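Occlusion-derived virus envelope protein E66 (Autographa californica nucleopolyhedrovirus, PDB 3VSN) cleaves non-sulfated chondroitin as a polysaccharide lyase of the viral envelope and is essential for oral infection of the insect host. Local coordinates at residues Lys330-Tyr335 / Phe448-Gly452; Ala420-Ala425 / Met594-Lys600. All blocks are in the same frame, centred on the assembly; numbering follows the deposited sequence. Where two conformers were deposited one is given.

From the N terminus, the chain first passes the turn 330-335, which joins strands 327-331 and 335-340 of a four-stranded antiparallel sheet. It then runs through strand 414-421 and the turn 420-425, and reaches 448-452, where interaction 1 closes a loop of 112 residues. Interaction 2 closes a second loop, of 168 residues, when 594-600 comes back to 420-425. Because the segments alternate, the two loops cross. Turns 420-425 and 448-452 belong to one seven-stranded sheet; interaction 1 ties it to the four-stranded sheet, interaction 2 to the seven-stranded sheet holding 592-597. The contacts meet where K330 NZ donates to T424 O, 2.7 Å apart.

Interaction 1 (Lys330-Tyr335 / Phe448-Gly452)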
loop_
_atom_site.group_PDB
_atom_site.type_symbol
_atom_site.label_atom_id
_atom_site.label_comp_id
_atom_site.label_asym_id
_atom_site.label_seq_id
_atom_site.Cartn_x
_atom_site.Cartn_y
_atom_site.Cartn_z
ATOM N N LYS A 330 -7.329 2.233 -9.123
ATOM C CA LYS A 330 -7.207 2.810 -10.450
ATOM C C LYS A 330 -6.052 3.789 -10.485
ATOM O O LYS A 330 -5.933 4.660 -9.618
ATOM C CB LYS A 330 -8.508 3.504 -10.868
ATOM C CG LYS A 330 -8.428 4.227 -12.208
ATOM C CD LYS A 330 -9.780 4.802 -12.593
ATOM C CE LYS A 330 -9.660 5.844 -13.694
ATOM N NZ LYS A 330 -9.331 5.273 -15.032
ATOM N N LEU A 331 -5.197 3.627 -11.489
ATOM C CA LEU A 331 -4.165 4.601 -11.778
ATOM C C LEU A 331 -4.406 5.130 -13.182
ATOM O O LEU A 331 -4.352 4.375 -14.154
ATOM C CB LEU A 331 -2.763 3.985 -11.662
ATOM C CG LEU A 331 -1.610 4.981 -11.852
ATOM C CD1 LEU A 331 -1.456 5.881 -10.630
ATOM C CD2 LEU A 331 -0.305 4.259 -12.164
ATOM N N SER A 332 -4.695 6.424 -13.277
ATOM C CA SER A 332 -4.886 7.066 -14.563
ATOM C C SER A 332 -3.772 8.083 -14.800
ATOM O O SER A 332 -2.842 8.201 -13.993
ATOM C CB SER A 332 -6.264 7.737 -14.631
ATOM O OG SER A 332 -6.279 8.959 -13.910
ATOM N N LYS A 333 -3.867 8.809 -15.910
ATOM C CA LYS A 333 -2.927 9.889 -16.203
ATOM C C LYS A 333 -3.043 11.032 -15.185
ATOM O O LYS A 333 -2.095 11.790 -14.995
ATOM C CB LYS A 333 -3.140 10.416 -17.627
ATOM C CG LYS A 333 -2.802 9.405 -18.719
ATOM C CD LYS A 333 -3.079 9.952 -20.112
ATOM C CE LYS A 333 -2.868 8.865 -21.160
ATOM N NZ LYS A 333 -3.257 9.313 -22.525
ATOM N N THR A 334 -4.197 11.139 -14.526
ATOM C CA THR A 334 -4.478 12.281 -13.650
ATOM C C THR A 334 -4.614 11.959 -12.162
ATOM O O THR A 334 -4.381 12.832 -11.319
ATOM C CB THR A 334 -5.735 13.058 -14.106
ATOM O OG1 THR A 334 -6.866 12.175 -14.140
ATOM C CG2 THR A 334 -5.519 13.688 -15.483
ATOM N N TYR A 335 -4.994 10.727 -11.826
ATOM C CA TYR A 335 -5.188 10.381 -10.414
ATOM C C TYR A 335 -4.867 8.943 -10.018
ATOM O O TYR A 335 -4.758 8.052 -10.860
ATOM C CB TYR A 335 -6.594 10.786 -9.926
ATOM C CG TYR A 335 -7.754 9.873 -10.300
ATOM C CD1 TYR A 335 -8.557 10.148 -11.411
ATOM C CD2 TYR A 335 -8.081 8.764 -9.515
ATOM C CE1 TYR A 335 -9.637 9.336 -11.738
ATOM C CE2 TYR A 335 -9.154 7.943 -9.837
ATOM C CZ TYR A 335 -9.931 8.234 -10.946
ATOM O OH TYR A 335 -11.003 7.424 -11.256
ATOM N N PHE A 448 -15.081 4.466 -9.878
ATOM C CA PHE A 448 -13.954 5.237 -10.414
ATOM C C PHE A 448 -14.059 5.287 -11.937
ATOM O O PHE A 448 -14.364 4.275 -12.576
ATOM C CB PHE A 448 -12.601 4.611 -10.033
ATOM C CG PHE A 448 -12.283 4.646 -8.558
ATOM C CD1 PHE A 448 -11.992 5.845 -7.915
ATOM C CD2 PHE A 448 -12.230 3.466 -7.821
ATOM C CE1 PHE A 448 -11.687 5.870 -6.560
ATOM C CE2 PHE A 448 -11.921 3.483 -6.464
ATOM C CZ PHE A 448 -11.655 4.689 -5.832
ATOM N N TYR A 449 -13.787 6.456 -12.512
ATOM C CA TYR A 449 -13.809 6.655 -13.965
ATOM C C TYR A 449 -12.868 7.812 -14.325
ATOM O O TYR A 449 -12.303 8.444 -13.434
ATOM C CB TYR A 449 -15.244 6.962 -14.429
ATOM C CG TYR A 449 -15.821 8.195 -13.768
ATOM C CD1 TYR A 449 -16.476 8.111 -12.533
ATOM C CD2 TYR A 449 -15.680 9.453 -14.354
ATOM C CE1 TYR A 449 -16.980 9.247 -11.913
ATOM C CE2 TYR A 449 -16.180 10.591 -13.740
ATOM C CZ TYR A 449 -16.833 10.482 -12.528
ATOM O OH TYR A 449 -17.338 11.616 -11.929
ATOM N N ASP A 450 -12.686 8.094 -15.613
ATOM C CA ASP A 450 -11.922 9.280 -16.012
ATOM C C ASP A 450 -12.890 10.470 -16.107
ATOM O O ASP A 450 -13.771 10.438 -16.956
ATOM C CB ASP A 450 -11.229 9.051 -17.365
ATOM C CG ASP A 450 -10.267 7.864 -17.353
ATOM O OD1 ASP A 450 -9.593 7.620 -16.332
ATOM O OD2 ASP A 450 -10.159 7.182 -18.390
ATOM N N HIS A 451 -12.770 11.509 -15.267
ATOM C CA HIS A 451 -11.707 11.712 -14.279
ATOM C C HIS A 451 -12.286 11.994 -12.917
ATOM O O HIS A 451 -12.143 13.103 -12.377
ATOM C CB HIS A 451 -10.838 12.895 -14.690
ATOM C CG HIS A 451 -10.152 12.722 -16.024
ATOM N ND1 HIS A 451 -8.863 12.355 -16.130
ATOM C CD2 HIS A 451 -10.623 12.890 -17.325
ATOM C CE1 HIS A 451 -8.523 12.285 -17.431
ATOM N NE2 HIS A 451 -9.601 12.612 -18.161
ATOM N N GLY A 452 -12.958 11.007 -12.338
ATOM C CA GLY A 452 -13.606 11.224 -11.056
ATOM C C GLY A 452 -14.044 9.970 -10.337
ATOM O O GLY A 452 -13.693 8.859 -10.725
HETATM O O HOH W 1 -8.694 9.753 -14.828
#
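K330 reaches across to D450 and ends in a salt bridge, NZ to OD1 at 2.7 Å. With CG anti to the backbone N (chi1 176°), its chain stays extended past the CB of F448 and bends only at the last torsion, which brings the ammonium to OD1, 38° out of the carboxylate plane. The same NZ also donates to the backbone O of T424. D450 OD1 takes a second bond, from a water that links it to S332 OG. That hydroxyl is the hub of the turn between strands 327-331 and 335-340, for it accepts from T334 N and, at 3.0 Å, from Y335 N, an ST turn and ST motif combined. The backbone bond from S332 N to Y335 O closes the same hairpin. Opposite it stands a second hairpin, 448-452, in which Y449 and G452 pair through both their backbone N-H and C=O groups and a cis peptide precedes H451. The contact thus sets the ends of two beta hairpins from different antiparallel sheets against each other. T334 OG1 lies at the edge of the H451 ring, in its plane, 2.8 Å from ND1, and either atom could be the donor; the ring of H561 also meets that of H451, planes about 35° apart. Y335 carries its phenol into the second hairpin: OH donates to Y449 O at 2.7 Å, from above the carbonyl plane, while G452 N reaches that oxygen from the opposite face, so two donors grip it. Beside this bond, Y335 CE2 packs against F448 CD1 at 4.0 Å, and the Y335 hydroxyl lies 3.5 Å from F448 CB. The side chain of Y449 turns away from the first hairpin, and its own hydroxyl is bonded to D563.

Interaction 2 (Ala420-Ala425 / Met594-Lys600); sequences AKTDTA and MVKENNK
E597 spreads its carboxylate across the turn 422-425 and receives three hydrogen bonds there. OE1 takes two of them: the hydroxyl of T422 (OG1 to OE1, 2.6 Å) arrives on the anti side, and the backbone N of T424 on the syn side at 2.9 Å, almost straight at 173°. Both donors lie 16° out of the carboxylate plane. OE2 accepts from T424 OG1 in a very short bond of 2.5 Å. Two bonds to one oxygen and one to the other should fix the rotation of the group and probably favour its charged form. The glutamate reaches this far because CG is anti to the backbone N (chi1 177°) and the chain continues straight beyond it. Further out, K600 adds a weak bond from NZ to K421 O (3.2 Å), and a water bridges E597 O to D423 N, weakly on the D423 side. Around the polar centre V595 supplies most of the apolar packing and divides its methyls: CG1 lies against T422 CG2 at 3.8 Å and against A425 CB, whereas CG2 touches A420 O and stands 4.1 Å from A420 CB. A425 also touches V584, on strand 584-589. Each segment is the turn end of a beta hairpin, 414-421 with 426-434 and 592-597 with 600-605: T422 N bonds to A425 O at one turn, and the type II' turn E597-K600 closes the other. Two hairpin ends from separate seven-stranded antiparallel sheets thus meet, edge strand 414-421 against inner strand 592-597, consistent with the beta-sandwich architecture of this lyase.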
loop_
_atom_site.group_PDB
_atom_site.type_symbol
_atom_site.label_atom_id
_atom_site.label_comp_id
_atom_site.label_asym_id
_atom_site.label_seq_id
_atom_site.Cartn_x
_atom_site.Cartn_y
_atom_site.Cartn_z
ATOM N N ALA A 420 -16.489 -4.894 -9.939
ATOM C CA ALA A 420 -16.568 -5.078 -11.385
ATOM C C ALA A 420 -15.771 -3.977 -12.054
ATOM O O ALA A 420 -15.870 -2.815 -11.665
ATOM C CB ALA A 420 -18.016 -5.051 -11.860
ATOM N N LYS A 421 -14.970 -4.337 -13.052
ATOM C CA LYS A 421 -14.159 -3.342 -13.747
ATOM C C LYS A 421 -14.115 -3.556 -15.254
ATOM O O LYS A 421 -14.272 -4.678 -15.749
ATOM C CB LYS A 421 -12.733 -3.297 -13.172
ATOM C CG LYS A 421 -11.908 -4.546 -13.459
ATOM C CD LYS A 421 -10.484 -4.409 -12.945
ATOM C CE LYS A 421 -9.593 -5.528 -13.466
ATOM N NZ LYS A 421 -9.970 -6.854 -12.899
ATOM N N THR A 422 -13.908 -2.453 -15.966
ATOM C CA THR A 422 -13.683 -2.459 -17.408
ATOM C C THR A 422 -12.367 -1.727 -17.700
ATOM O O THR A 422 -11.535 -1.580 -16.800
ATOM C CB THR A 422 -14.849 -1.796 -18.172
ATOM O OG1 THR A 422 -15.065 -0.474 -17.659
ATOM C CG2 THR A 422 -16.133 -2.618 -18.039
ATOM N N ASP A 423 -12.208 -1.250 -18.935
ATOM C CA ASP A 423 -10.969 -0.609 -19.393
ATOM C C ASP A 423 -10.528 0.563 -18.521
ATOM O O ASP A 423 -9.383 0.618 -18.071
ATOM C CB ASP A 423 -11.124 -0.116 -20.834
ATOM C CG ASP A 423 -10.861 -1.199 -21.854
ATOM O OD1 ASP A 423 -10.633 -2.357 -21.456
ATOM O OD2 ASP A 423 -10.887 -0.884 -23.064
ATOM N N THR A 424 -11.440 1.509 -18.296
ATOM C CA THR A 424 -11.101 2.748 -17.594
ATOM C C THR A 424 -11.898 2.955 -16.308
ATOM O O THR A 424 -11.654 3.911 -15.575
ATOM C CB THR A 424 -11.313 3.987 -18.495
ATOM O OG1 THR A 424 -12.716 4.197 -18.701
ATOM C CG2 THR A 424 -10.613 3.821 -19.845
ATOM N N ALA A 425 -12.844 2.060 -16.037
ATOM C CA ALA A 425 -13.737 2.237 -14.902
ATOM C C ALA A 425 -13.796 1.007 -14.010
ATOM O O ALA A 425 -13.596 -0.115 -14.468
ATOM C CB ALA A 425 -15.130 2.619 -15.384
ATOM N N MET A 594 -22.263 -4.183 -11.538
ATOM C CA MET A 594 -21.996 -4.289 -12.970
ATOM C C MET A 594 -21.418 -2.990 -13.505
ATOM O O MET A 594 -21.830 -1.905 -13.083
ATOM C CB MET A 594 -23.289 -4.615 -13.732
ATOM C CG MET A 594 -23.106 -4.799 -15.235
ATOM S SD MET A 594 -24.587 -4.421 -16.202
ATOM C CE MET A 594 -24.450 -2.641 -16.293
ATOM N N VAL A 595 -20.469 -3.106 -14.431
ATOM C CA VAL A 595 -19.947 -1.956 -15.164
ATOM C C VAL A 595 -19.956 -2.278 -16.652
ATOM O O VAL A 595 -19.560 -3.373 -17.053
ATOM C CB VAL A 595 -18.517 -1.574 -14.714
ATOM C CG1 VAL A 595 -17.971 -0.422 -15.554
ATOM C CG2 VAL A 595 -18.510 -1.187 -13.243
ATOM N N LYS A 596 -20.420 -1.323 -17.456
ATOM C CA LYS A 596 -20.441 -1.461 -18.913
ATOM C C LYS A 596 -19.659 -0.323 -19.544
ATOM O O LYS A 596 -19.895 0.849 -19.239
ATOM C CB LYS A 596 -21.883 -1.474 -19.440
ATOM C CG LYS A 596 -22.004 -1.395 -20.955
ATOM C CD LYS A 596 -23.442 -1.548 -21.423
ATOM C CE LYS A 596 -23.587 -1.157 -22.887
ATOM N NZ LYS A 596 -23.600 0.321 -23.079
ATOM N N GLU A 597 -18.727 -0.676 -20.422
ATOM C CA GLU A 597 -17.926 0.307 -21.131
ATOM C C GLU A 597 -17.541 -0.240 -22.493
ATOM O O GLU A 597 -16.994 -1.344 -22.605
ATOM C CB GLU A 597 -16.677 0.691 -20.319
ATOM C CG GLU A 597 -15.762 1.669 -21.038
ATOM C CD GLU A 597 -14.531 2.056 -20.236
ATOM O OE1 GLU A 597 -14.126 1.313 -19.314
ATOM O OE2 GLU A 597 -13.961 3.122 -20.550
ATOM N N ASN A 598 -17.829 0.555 -23.522
ATOM C CA ASN A 598 -17.651 0.147 -24.911
ATOM C C ASN A 598 -18.456 -1.126 -25.185
ATOM O O ASN A 598 -19.668 -1.132 -24.968
ATOM C CB ASN A 598 -16.159 0.016 -25.256
ATOM C CG ASN A 598 -15.401 1.318 -25.043
ATOM O OD1 ASN A 598 -15.922 2.404 -25.316
ATOM N ND2 ASN A 598 -14.171 1.219 -24.551
ATOM N N ASN A 599 -17.795 -2.193 -25.620
ATOM C CA ASN A 599 -18.468 -3.464 -25.894
ATOM C C ASN A 599 -18.188 -4.524 -24.820
ATOM O O ASN A 599 -18.258 -5.726 -25.089
ATOM C CB ASN A 599 -18.063 -3.986 -27.281
ATOM C CG ASN A 599 -16.621 -4.475 -27.327
ATOM O OD1 ASN A 599 -15.756 -3.995 -26.584
ATOM N ND2 ASN A 599 -16.354 -5.446 -28.198
ATOM N N LYS A 600 -17.860 -4.073 -23.613
ATOM C CA LYS A 600 -17.483 -4.978 -22.530
ATOM C C LYS A 600 -18.354 -4.735 -21.305
ATOM O O LYS A 600 -18.635 -3.590 -20.963
ATOM C CB LYS A 600 -16.007 -4.782 -22.183
ATOM C CG LYS A 600 -15.454 -5.742 -21.145
ATOM C CD LYS A 600 -14.023 -5.368 -20.788
ATOM C CE LYS A 600 -13.405 -6.371 -19.825
ATOM N NZ LYS A 600 -14.054 -6.308 -18.484
HETATM O O HOH W 2 -13.934 -1.757 -21.912
#